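Local coordinates for hypothetical protein ydiI (Escherichia coli, PDB 1VH5) that hydrolyses 1,4-dihydroxy-2-naphthoyl-CoA to 1,4-dihydroxy-2-naphthoate in menaquinone biosynthesis and also cleaves a wide range of other acyl-CoA thioesters, at residues Arg29-Gly34 against Glu39-Val44; Gln117-Ile120 against Arg126-Cys129; Ser46-Lys49 against Leu54-Gly57; Phe25-Phe30 against Glu97-Gly102. All coordinates share one frame; numbering follows the deposited sequence.

How the contacts relate
Contacts 1 and 2 are two beta hairpins of a hotdog-fold sheet that curls around helix 57-74. Strand 99-106, which holds most of 97-102 of contact 4, lies between them in the sheet: it pairs with 39-44 of contact 1, while side chains of contact 2 pack on V100 and G102. Contacts 1 and 4 share R29 and F30, their centres about 6 Å apart. Contact 3 closes the loop from contact 1 into the helix, about 17 Å between centres, and P43 O reaches T48 OG1. Toward the inferred active-site E65, the side chain of I118 comes within about 7 Å and that of F30 about 10 Å; L54 and R126 approach substrate-binding S94 and R93 to about 4 Å.

Contact 1: residues Arg29-Gly34 against Glu39-Val44; sequences RFEHIG and EATMPV
The F30 ring carries the methyl of A40 over one face, CB standing 4.2 Å from the ring centroid in a CH-pi contact displaced toward the rim. The imidazole of H32, on the other side of the sheet, has the backbone N of G34 over one face, while the carboxylate of E39 lies beside it with its plane turned 56° away. These residues belong to an antiparallel beta hairpin of strands 29-33 and 38-43, interrupted by a classic beta bulge: E31 and H32 both face E39. E39 O takes a nearly straight bond from E31 N at 2.9 Å and a weak one from H32 N, and E39 N returns a bond to H32 O. Beyond the bulge R29 and T41 exchange two backbone bonds. F30 and A40, a non-hydrogen-bonded pair with CA atoms 4.0 Å apart, turn their apolar side chains toward V70 and I67 of helix 57-74; the small methyl fits against the ring, and helix 11-16 closes over F30 as well. The opposite surface is polar. Here the extended chain of E39 passes obliquely over CB and CD2 of H32 and forms a salt bridge with R101 through OE1. The E31 chain is bent at chi2 (-102°), which swings its carboxylate across T41. T41 OG1, itself bonded to R99 NE, donates to the anti lone pair of E31 OE2 at 2.7 Å.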
loop_
_atom_site.group_PDB
_atom_site.type_symbol
_atom_site.label_atom_id
_atom_site.label_comp_id
_atom_site.label_asym_id
_atom_site.label_seq_id
_atom_site.Cartn_x
_atom_site.Cartn_y
_atom_site.Cartn_z
ATOM N N ARG A 29 -3.817 -2.974 -14.593
ATOM C CA ARG A 29 -4.700 -3.433 -15.661
ATOM C C ARG A 29 -5.365 -4.724 -15.194
ATOM O O ARG A 29 -4.690 -5.726 -14.941
ATOM C CB ARG A 29 -3.895 -3.759 -16.932
ATOM C CG ARG A 29 -2.907 -2.727 -17.428
ATOM C CD ARG A 29 -2.472 -2.952 -18.875
ATOM N NE ARG A 29 -1.379 -2.068 -19.278
ATOM C CZ ARG A 29 -0.276 -2.442 -19.926
ATOM N NH1 ARG A 29 0.646 -1.535 -20.236
ATOM N NH2 ARG A 29 -0.083 -3.714 -20.249
ATOM N N PHE A 30 -6.695 -4.725 -15.147
ATOM C CA PHE A 30 -7.421 -5.993 -14.956
ATOM C C PHE A 30 -7.295 -6.877 -16.206
ATOM O O PHE A 30 -7.458 -6.396 -17.325
ATOM C CB PHE A 30 -8.895 -5.717 -14.587
ATOM C CG PHE A 30 -9.028 -5.142 -13.216
ATOM C CD1 PHE A 30 -8.901 -3.769 -12.979
ATOM C CD2 PHE A 30 -9.198 -5.976 -12.139
ATOM C CE1 PHE A 30 -8.962 -3.246 -11.678
ATOM C CE2 PHE A 30 -9.225 -5.476 -10.840
ATOM C CZ PHE A 30 -9.153 -4.125 -10.612
ATOM N N GLU A 31 -6.974 -8.140 -15.996
ATOM C CA GLU A 31 -6.646 -9.076 -17.073
ATOM C C GLU A 31 -7.594 -10.248 -17.171
ATOM O O GLU A 31 -7.676 -10.893 -18.231
ATOM C CB GLU A 31 -5.275 -9.682 -16.828
ATOM C CG GLU A 31 -4.151 -8.699 -16.622
ATOM C CD GLU A 31 -3.291 -8.525 -17.847
ATOM O OE1 GLU A 31 -3.540 -9.219 -18.850
ATOM O OE2 GLU A 31 -2.361 -7.714 -17.797
ATOM N N HIS A 32 -8.232 -10.646 -16.069
ATOM C CA HIS A 32 -9.029 -11.857 -16.090
ATOM C C HIS A 32 -10.098 -11.812 -15.020
ATOM O O HIS A 32 -9.796 -11.499 -13.856
ATOM C CB HIS A 32 -8.116 -13.079 -15.908
ATOM C CG HIS A 32 -8.849 -14.371 -15.757
ATOM N ND1 HIS A 32 -9.443 -15.004 -16.826
ATOM C CD2 HIS A 32 -9.062 -15.166 -14.682
ATOM C CE1 HIS A 32 -10.012 -16.123 -16.407
ATOM N NE2 HIS A 32 -9.787 -16.246 -15.112
ATOM N N ILE A 33 -11.344 -12.068 -15.407
ATOM C CA ILE A 33 -12.444 -12.298 -14.466
ATOM C C ILE A 33 -12.890 -13.741 -14.600
ATOM O O ILE A 33 -13.578 -14.120 -15.583
ATOM C CB ILE A 33 -13.658 -11.390 -14.750
ATOM C CG1 ILE A 33 -13.253 -9.922 -14.930
ATOM C CG2 ILE A 33 -14.684 -11.526 -13.621
ATOM C CD1 ILE A 33 -14.414 -9.057 -15.445
ATOM N N GLY A 34 -12.523 -14.563 -13.651
ATOM C CA GLY A 34 -13.014 -15.928 -13.621
ATOM C C GLY A 34 -14.304 -16.034 -12.849
ATOM O O GLY A 34 -14.814 -15.049 -12.349
ATOM N N GLU A 39 -8.012 -11.177 -11.609
ATOM C CA GLU A 39 -6.574 -10.924 -11.756
ATOM C C GLU A 39 -6.319 -9.578 -12.408
ATOM O O GLU A 39 -7.035 -9.146 -13.326
ATOM C CB GLU A 39 -5.868 -11.979 -12.625
ATOM C CG GLU A 39 -6.153 -13.407 -12.222
ATOM C CD GLU A 39 -5.480 -14.440 -13.111
ATOM O OE1 GLU A 39 -4.798 -14.055 -14.097
ATOM O OE2 GLU A 39 -5.632 -15.648 -12.802
ATOM N N ALA A 40 -5.271 -8.907 -11.912
ATOM C CA ALA A 40 -4.795 -7.677 -12.522
ATOM C C ALA A 40 -3.276 -7.637 -12.485
ATOM O O ALA A 40 -2.653 -8.226 -11.587
ATOM C CB ALA A 40 -5.365 -6.494 -11.843
ATOM N N THR A 41 -2.672 -6.924 -13.437
ATOM C CA THR A 41 -1.220 -6.742 -13.419
ATOM C C THR A 41 -0.824 -5.283 -13.207
ATOM O O THR A 41 -1.608 -4.383 -13.334
ATOM C CB THR A 41 -0.562 -7.248 -14.711
ATOM O OG1 THR A 41 -1.058 -6.470 -15.816
ATOM C CG2 THR A 41 -0.893 -8.712 -14.974
ATOM N N MET A 42 0.450 -5.089 -12.873
ATOM C CA MET A 42 1.024 -3.771 -12.582
ATOM C C MET A 42 2.493 -3.795 -12.944
ATOM O O MET A 42 3.186 -4.765 -12.651
ATOM C CB MET A 42 0.868 -3.440 -11.095
ATOM C CG MET A 42 1.424 -2.082 -10.611
ATOM S SD MET A 42 1.221 -1.834 -8.851
ATOM C CE MET A 42 2.319 -2.999 -8.288
ATOM N N PRO A 43 2.983 -2.727 -13.591
ATOM C CA PRO A 43 4.398 -2.723 -13.967
ATOM C C PRO A 43 5.271 -2.476 -12.745
ATOM O O PRO A 43 4.831 -1.836 -11.765
ATOM C CB PRO A 43 4.497 -1.511 -14.915
ATOM C CG PRO A 43 3.458 -0.561 -14.410
ATOM C CD PRO A 43 2.317 -1.474 -13.974
ATOM N N VAL A 44 6.482 -3.009 -12.811
ATOM C CA VAL A 44 7.564 -2.680 -11.890
ATOM C C VAL A 44 8.351 -1.607 -12.647
ATOM O O VAL A 44 9.117 -1.901 -13.556
ATOM C CB VAL A 44 8.445 -3.905 -11.522
ATOM C CG1 VAL A 44 9.505 -3.506 -10.498
ATOM C CG2 VAL A 44 7.606 -5.086 -11.010
#

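Contact 2: residues Gln117-Ile120 against Arg126-Cys129; sequences QIEI and RLCC
I120 O is gripped by two amides of the neighbouring strand: C128 N at 2.7 Å, almost in line with the carbonyl bond, and C129 N at 3.2 Å, arriving more obliquely, with a C=O...N angle of 140°. Two successive residues facing one is the signature of a classic beta bulge, here in the hairpin of strands 113-121 and 127-138 of the hotdog sheet. In return I120 N donates to C129 O at 2.8 Å, so I120 and C129 form an antiparallel hydrogen-bonded pair. Their side chains stand on the same face and meet at the root, CB to CB 4.1 Å, both against S60 of helix 57-74. A branched isoleucine suits this buried strand position, and the slim cysteine fits beside it where A89 and H91 of the next strand also press. On the other surface of the sheet L127 crosses E119 at about a right angle. With CG anti to its backbone N (chi1 -176°), L127 carries CD1 over the aliphatic root of E119, 3.7 Å from CB, so that leucine covers methylene rather than carboxylate. R126 turns away from the contact and pairs with D122 in the hairpin turn, close to the substrate-binding R93. Because both bulge amides converge on a single acceptor, neither N-H of C128 and C129 lacks a partner, and the hairpin can twist without giving up its backbone bonding.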
loop_
_atom_site.group_PDB
_atom_site.type_symbol
_atom_site.label_atom_id
_atom_site.label_comp_id
_atom_site.label_asym_id
_atom_site.label_seq_id
_atom_site.Cartn_x
_atom_site.Cartn_y
_atom_site.Cartn_z
ATOM N N GLN A 117 -8.258 -12.851 -0.314
ATOM C CA GLN A 117 -6.828 -13.157 -0.324
ATOM C C GLN A 117 -6.287 -12.739 -1.691
ATOM O O GLN A 117 -6.820 -13.139 -2.754
ATOM C CB GLN A 117 -6.610 -14.630 -0.085
ATOM C CG GLN A 117 -5.121 -15.072 0.037
ATOM C CD GLN A 117 -5.045 -16.470 0.642
ATOM O OE1 GLN A 117 -5.173 -16.647 1.850
ATOM N NE2 GLN A 117 -4.911 -17.449 -0.195
ATOM N N ILE A 118 -5.220 -11.933 -1.697
ATOM C CA ILE A 118 -4.602 -11.573 -2.953
ATOM C C ILE A 118 -3.130 -11.987 -2.904
ATOM O O ILE A 118 -2.366 -11.532 -2.033
ATOM C CB ILE A 118 -4.704 -10.074 -3.286
ATOM C CG1 ILE A 118 -6.135 -9.527 -3.140
ATOM C CG2 ILE A 118 -4.116 -9.875 -4.713
ATOM C CD1 ILE A 118 -6.499 -9.088 -1.712
ATOM N N GLU A 119 -2.730 -12.848 -3.847
ATOM C CA GLU A 119 -1.333 -13.247 -3.965
ATOM C C GLU A 119 -0.758 -12.565 -5.204
ATOM O O GLU A 119 -1.416 -12.504 -6.258
ATOM C CB GLU A 119 -1.203 -14.772 -4.064
ATOM C CG GLU A 119 -1.529 -15.530 -2.775
ATOM C CD GLU A 119 -1.400 -17.052 -2.935
ATOM O OE1 GLU A 119 -1.737 -17.595 -4.022
ATOM O OE2 GLU A 119 -0.961 -17.728 -1.973
ATOM N N ILE A 120 0.466 -12.041 -5.075
ATOM C CA ILE A 120 1.069 -11.298 -6.181
ATOM C C ILE A 120 2.318 -12.031 -6.599
ATOM O O ILE A 120 3.180 -12.344 -5.781
ATOM C CB ILE A 120 1.390 -9.880 -5.722
ATOM C CG1 ILE A 120 0.067 -9.175 -5.350
ATOM C CG2 ILE A 120 2.210 -9.105 -6.827
ATOM C CD1 ILE A 120 0.261 -7.908 -4.680
ATOM N N ARG A 126 6.665 -16.698 -9.513
ATOM C CA ARG A 126 7.109 -16.767 -8.116
ATOM C C ARG A 126 6.321 -15.794 -7.232
ATOM O O ARG A 126 6.118 -14.629 -7.569
ATOM C CB ARG A 126 8.595 -16.463 -8.029
ATOM C CG ARG A 126 9.387 -17.284 -9.058
ATOM C CD ARG A 126 10.857 -17.039 -8.974
ATOM N NE ARG A 126 11.195 -15.694 -9.425
ATOM C CZ ARG A 126 12.416 -15.301 -9.773
ATOM N NH1 ARG A 126 12.600 -14.055 -10.168
ATOM N NH2 ARG A 126 13.450 -16.144 -9.719
ATOM N N LEU A 127 5.880 -16.291 -6.088
ATOM C CA LEU A 127 5.153 -15.470 -5.126
ATOM C C LEU A 127 6.044 -14.374 -4.586
ATOM O O LEU A 127 7.151 -14.637 -4.110
ATOM C CB LEU A 127 4.682 -16.340 -3.979
ATOM C CG LEU A 127 3.823 -15.656 -2.912
ATOM C CD1 LEU A 127 2.469 -15.232 -3.473
ATOM C CD2 LEU A 127 3.679 -16.584 -1.699
ATOM N N CYS A 128 5.570 -13.146 -4.689
ATOM C CA CYS A 128 6.328 -12.025 -4.155
ATOM C C CYS A 128 5.645 -11.382 -2.947
ATOM O O CYS A 128 6.304 -10.799 -2.103
ATOM C CB CYS A 128 6.495 -10.938 -5.222
ATOM S SG CYS A 128 7.575 -11.479 -6.581
ATOM N N CYS A 129 4.315 -11.404 -2.899
ATOM C CA CYS A 129 3.612 -10.779 -1.780
ATOM C C CYS A 129 2.314 -11.576 -1.549
ATOM O O CYS A 129 1.628 -11.927 -2.504
ATOM C CB CYS A 129 3.302 -9.311 -2.119
ATOM S SG CYS A 129 2.376 -8.389 -0.847
#

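Contact 3: residues Ser46-Lys49 against Leu54-Gly57; sequences SRTK and LLHG
L55 lays its CD1 methyl over the backbone and hydroxyl end of T48, 3.5 Å from T48 O and 3.9 Å from T48 OG1. L55 starts out away from 46-49, and CG anti to the backbone N (chi1 179°) brings CD1 back. T48 OG1 meanwhile bonds to P43 O, which ties the loop to the end of strand 38-43; a threonine serves well here because it offers a hydroxyl for that bond and a methyl for packing on L26. Between the backbones runs one strong bond: H56 N donates to T48 O at 2.7 Å, nearly straight at 171° and in the carbonyl plane. The CB of H56 also lies 3.2 Å from T48 O. Beside it L54 O faces K49, 3.2 Å from its CA in a CA-H...O contact and 3.6 Å from its CB, while the extended lysine chain carries its amine off the contact. L54 itself packs on the substrate-binding S94, and the backbone of K49 bonds to the second subunit. These links close the loop that enters helix 57-74 of the hotdog fold. H56 sits at the N-cap of that helix, its ND1 bonded to G58 N, while K49 O lies at the edge of its ring, near the plane. NE2 bonds to S66 OG of the second subunit. Histidine suits the place because its two ring nitrogens can serve both partners, so one residue starts the helix and joins the dimer interface, and the bond to T48 O fixes the backbone from which that ring projects.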
loop_
_atom_site.group_PDB
_atom_site.type_symbol
_atom_site.label_atom_id
_atom_site.label_comp_id
_atom_site.label_asym_id
_atom_site.label_seq_id
_atom_site.Cartn_x
_atom_site.Cartn_y
_atom_site.Cartn_z
ATOM N N SER A 46 9.264 3.096 -12.714
ATOM C CA SER A 46 9.646 4.217 -11.899
ATOM C C SER A 46 8.537 4.672 -10.948
ATOM O O SER A 46 8.843 5.288 -9.916
ATOM C CB SER A 46 10.177 5.368 -12.771
ATOM O OG SER A 46 9.156 5.905 -13.564
ATOM N N ARG A 47 7.270 4.394 -11.276
ATOM C CA ARG A 47 6.148 4.837 -10.448
ATOM C C ARG A 47 5.842 3.868 -9.328
ATOM O O ARG A 47 5.091 4.203 -8.424
ATOM C CB ARG A 47 4.883 5.080 -11.279
ATOM C CG ARG A 47 5.028 6.275 -12.214
ATOM C CD ARG A 47 3.807 6.506 -13.099
ATOM N NE ARG A 47 3.988 7.669 -13.979
ATOM C CZ ARG A 47 3.031 8.206 -14.729
ATOM N NH1 ARG A 47 3.321 9.266 -15.490
ATOM N NH2 ARG A 47 1.793 7.721 -14.714
ATOM N N THR A 48 6.381 2.654 -9.428
ATOM C CA THR A 48 6.131 1.623 -8.415
ATOM C C THR A 48 7.393 1.063 -7.741
ATOM O O THR A 48 7.320 0.140 -6.929
ATOM C CB THR A 48 5.347 0.466 -9.012
ATOM O OG1 THR A 48 6.133 -0.150 -10.056
ATOM C CG2 THR A 48 3.992 0.892 -9.652
ATOM N N LYS A 49 8.548 1.645 -8.045
ATOM C CA LYS A 49 9.805 1.250 -7.412
ATOM C C LYS A 49 10.124 2.054 -6.177
ATOM O O LYS A 49 9.798 3.228 -6.089
ATOM C CB LYS A 49 10.984 1.353 -8.412
ATOM C CG LYS A 49 10.993 0.208 -9.424
ATOM C CD LYS A 49 11.920 0.529 -10.625
ATOM C CE LYS A 49 12.130 -0.671 -11.535
ATOM N NZ LYS A 49 13.098 -0.343 -12.628
ATOM N N LEU A 54 13.780 -1.758 -6.694
ATOM C CA LEU A 54 12.883 -2.891 -6.546
ATOM C C LEU A 54 11.448 -2.414 -6.402
ATOM O O LEU A 54 11.201 -1.282 -5.999
ATOM C CB LEU A 54 13.231 -3.718 -5.322
ATOM C CG LEU A 54 14.684 -4.179 -5.175
ATOM C CD1 LEU A 54 14.931 -4.980 -3.899
ATOM C CD2 LEU A 54 15.093 -5.003 -6.365
ATOM N N LEU A 55 10.499 -3.300 -6.692
ATOM C CA LEU A 55 9.103 -2.984 -6.454
ATOM C C LEU A 55 8.869 -2.552 -5.023
ATOM O O LEU A 55 9.303 -3.243 -4.083
ATOM C CB LEU A 55 8.270 -4.231 -6.740
ATOM C CG LEU A 55 6.759 -4.094 -6.530
ATOM C CD1 LEU A 55 6.086 -3.057 -7.399
ATOM C CD2 LEU A 55 6.200 -5.546 -6.734
ATOM N N HIS A 56 8.185 -1.434 -4.854
ATOM C CA HIS A 56 7.883 -0.887 -3.542
ATOM C C HIS A 56 6.832 -1.791 -2.892
ATOM O O HIS A 56 5.807 -2.093 -3.497
ATOM C CB HIS A 56 7.319 0.512 -3.748
ATOM C CG HIS A 56 7.320 1.361 -2.509
ATOM N ND1 HIS A 56 6.534 1.090 -1.402
ATOM C CD2 HIS A 56 7.903 2.563 -2.275
ATOM C CE1 HIS A 56 6.701 2.055 -0.507
ATOM N NE2 HIS A 56 7.536 2.957 -1.008
ATOM N N GLY A 57 7.026 -2.158 -1.624
ATOM C CA GLY A 57 6.061 -2.993 -0.894
ATOM C C GLY A 57 4.686 -2.334 -0.849
ATOM O O GLY A 57 3.645 -3.017 -0.907
#

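Contact 4: residues Phe25-Phe30 against Glu97-Gly102; sequences FLDIRF and EGRVRG
R99 is held firmly by D27 and R29 together: NH1 donates to D27 O at 3.0 Å, and NH2 reaches D27 OD1 at 2.9 Å in a salt bridge. The guanidinium thus grips two different atoms end-on, although OD1 is approached from above the carboxylate plane. A bend at chi3 (68°) turns the head of R99 across the surface to that aspartate. On one face of this head lies the guanidinium of R29, flat and close, centres 3.7 Å apart and planes 10° from parallel. R29 NE bonds to D27 OD2 at 3.0 Å and R29 NH1 to D27 OD1 at 2.9 Å, both as salt bridges. D27 is therefore a common partner, and its negative charge is probably what lets the two arginines stack face to face. D27 is placed for this by a Schellman motif: it leaves helical geometry after helix 22-25, with positive phi (60°), and its turn leads the chain into strand 29-33 at the margin of the hotdog sheet. In contrast to this tight cluster, R29 is exposed to solvent and modelled in two conformers, so the stack and its bonds to D27 are certain only for the one described. A long arginine suits position 99 because it must span strand 38-43 to reach D27; on the way R99 NE bonds to T41 OG1 of that strand, and R99 N to E123 OE2.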
loop_
_atom_site.group_PDB
_atom_site.type_symbol
_atom_site.label_atom_id
_atom_site.label_comp_id
_atom_site.label_asym_id
_atom_site.label_seq_id
_atom_site.Cartn_x
_atom_site.Cartn_y
_atom_site.Cartn_z
ATOM N N PHE A 25 -2.977 5.872 -12.907
ATOM C CA PHE A 25 -1.629 6.441 -12.746
ATOM C C PHE A 25 -0.554 5.365 -12.717
ATOM O O PHE A 25 0.509 5.540 -13.296
ATOM C CB PHE A 25 -1.574 7.300 -11.477
ATOM C CG PHE A 25 -0.276 8.076 -11.286
ATOM C CD1 PHE A 25 0.040 9.152 -12.113
ATOM C CD2 PHE A 25 0.596 7.764 -10.242
ATOM C CE1 PHE A 25 1.205 9.886 -11.937
ATOM C CE2 PHE A 25 1.783 8.497 -10.061
ATOM C CZ PHE A 25 2.078 9.559 -10.919
ATOM N N LEU A 26 -0.826 4.256 -12.022
ATOM C CA LEU A 26 0.162 3.197 -11.908
ATOM C C LEU A 26 0.089 2.134 -13.012
ATOM O O LEU A 26 0.848 1.149 -12.978
ATOM C CB LEU A 26 0.077 2.516 -10.529
ATOM C CG LEU A 26 0.303 3.401 -9.312
ATOM C CD1 LEU A 26 0.240 2.509 -8.044
ATOM C CD2 LEU A 26 1.664 4.095 -9.364
ATOM N N ASP A 27 -0.853 2.301 -13.949
ATOM C CA ASP A 27 -1.058 1.320 -15.032
ATOM C C ASP A 27 -1.415 -0.058 -14.512
ATOM O O ASP A 27 -0.961 -1.060 -15.043
ATOM C CB ASP A 27 0.190 1.238 -15.943
ATOM C CG ASP A 27 -0.051 0.481 -17.246
ATOM O OD1 ASP A 27 0.893 -0.230 -17.679
ATOM O OD2 ASP A 27 -1.133 0.553 -17.875
ATOM N N ILE A 28 -2.219 -0.087 -13.458
ATOM C CA ILE A 28 -2.815 -1.349 -13.057
ATOM C C ILE A 28 -3.883 -1.732 -14.100
ATOM O O ILE A 28 -4.748 -0.897 -14.432
ATOM C CB ILE A 28 -3.375 -1.210 -11.624
ATOM C CG1 ILE A 28 -2.196 -1.100 -10.642
ATOM C CG2 ILE A 28 -4.227 -2.418 -11.250
ATOM C CD1 ILE A 28 -2.586 -0.601 -9.211
ATOM N N ARG A 29 -3.817 -2.974 -14.593
ATOM C CA ARG A 29 -4.700 -3.433 -15.661
ATOM C C ARG A 29 -5.365 -4.724 -15.194
ATOM O O ARG A 29 -4.690 -5.726 -14.941
ATOM C CB ARG A 29 -3.895 -3.759 -16.932
ATOM C CG ARG A 29 -2.907 -2.727 -17.428
ATOM C CD ARG A 29 -2.472 -2.952 -18.875
ATOM N NE ARG A 29 -1.379 -2.068 -19.278
ATOM C CZ ARG A 29 -0.276 -2.442 -19.926
ATOM N NH1 ARG A 29 0.646 -1.535 -20.236
ATOM N NH2 ARG A 29 -0.083 -3.714 -20.249
ATOM N N PHE A 30 -6.695 -4.725 -15.147
ATOM C CA PHE A 30 -7.421 -5.993 -14.956
ATOM C C PHE A 30 -7.295 -6.877 -16.206
ATOM O O PHE A 30 -7.458 -6.396 -17.325
ATOM C CB PHE A 30 -8.895 -5.717 -14.587
ATOM C CG PHE A 30 -9.028 -5.142 -13.216
ATOM C CD1 PHE A 30 -8.901 -3.769 -12.979
ATOM C CD2 PHE A 30 -9.198 -5.976 -12.139
ATOM C CE1 PHE A 30 -8.962 -3.246 -11.678
ATOM C CE2 PHE A 30 -9.225 -5.476 -10.840
ATOM C CZ PHE A 30 -9.153 -4.125 -10.612
ATOM N N GLU A 97 11.510 -5.987 -12.447
ATOM C CA GLU A 97 11.195 -5.701 -13.851
ATOM C C GLU A 97 9.937 -6.418 -14.291
ATOM O O GLU A 97 9.343 -7.196 -13.530
ATOM C CB GLU A 97 12.369 -6.058 -14.747
ATOM C CG GLU A 97 12.588 -7.551 -14.835
ATOM C CD GLU A 97 13.983 -7.954 -15.262
ATOM O OE1 GLU A 97 14.534 -7.341 -16.208
ATOM O OE2 GLU A 97 14.527 -8.901 -14.656
ATOM N N GLY A 98 9.500 -6.113 -15.506
ATOM C CA GLY A 98 8.277 -6.662 -16.041
ATOM C C GLY A 98 7.043 -6.196 -15.306
ATOM O O GLY A 98 6.984 -5.068 -14.836
ATOM N N ARG A 99 6.040 -7.064 -15.261
ATOM C CA ARG A 99 4.783 -6.767 -14.589
ATOM C C ARG A 99 4.570 -7.835 -13.567
ATOM O O ARG A 99 4.914 -8.985 -13.806
ATOM C CB ARG A 99 3.601 -6.743 -15.558
ATOM C CG ARG A 99 3.721 -5.671 -16.653
ATOM C CD ARG A 99 2.543 -5.661 -17.609
ATOM N NE ARG A 99 1.294 -5.221 -16.978
ATOM C CZ ARG A 99 0.949 -3.960 -16.820
ATOM N NH1 ARG A 99 -0.203 -3.654 -16.255
ATOM N NH2 ARG A 99 1.750 -2.977 -17.244
ATOM N N VAL A 100 3.995 -7.457 -12.436
ATOM C CA VAL A 100 3.552 -8.464 -11.467
ATOM C C VAL A 100 2.064 -8.665 -11.593
ATOM O O VAL A 100 1.372 -7.812 -12.124
ATOM C CB VAL A 100 3.918 -8.070 -9.988
ATOM C CG1 VAL A 100 5.426 -8.114 -9.812
ATOM C CG2 VAL A 100 3.305 -6.732 -9.574
ATOM N N ARG A 101 1.609 -9.836 -11.154
ATOM C CA ARG A 101 0.197 -10.199 -11.292
ATOM C C ARG A 101 -0.429 -10.517 -9.938
ATOM O O ARG A 101 0.070 -11.393 -9.230
ATOM C CB ARG A 101 0.053 -11.396 -12.219
ATOM C CG ARG A 101 -1.420 -11.838 -12.465
ATOM C CD ARG A 101 -1.516 -13.121 -13.315
ATOM N NE ARG A 101 -0.983 -12.863 -14.640
ATOM C CZ ARG A 101 -1.719 -12.521 -15.679
ATOM N NH1 ARG A 101 -1.122 -12.236 -16.834
ATOM N NH2 ARG A 101 -3.039 -12.441 -15.566
ATOM N N GLY A 102 -1.504 -9.821 -9.602
ATOM C CA GLY A 102 -2.276 -10.181 -8.421
ATOM C C GLY A 102 -3.437 -11.086 -8.777
ATOM O O GLY A 102 -4.160 -10.830 -9.757
#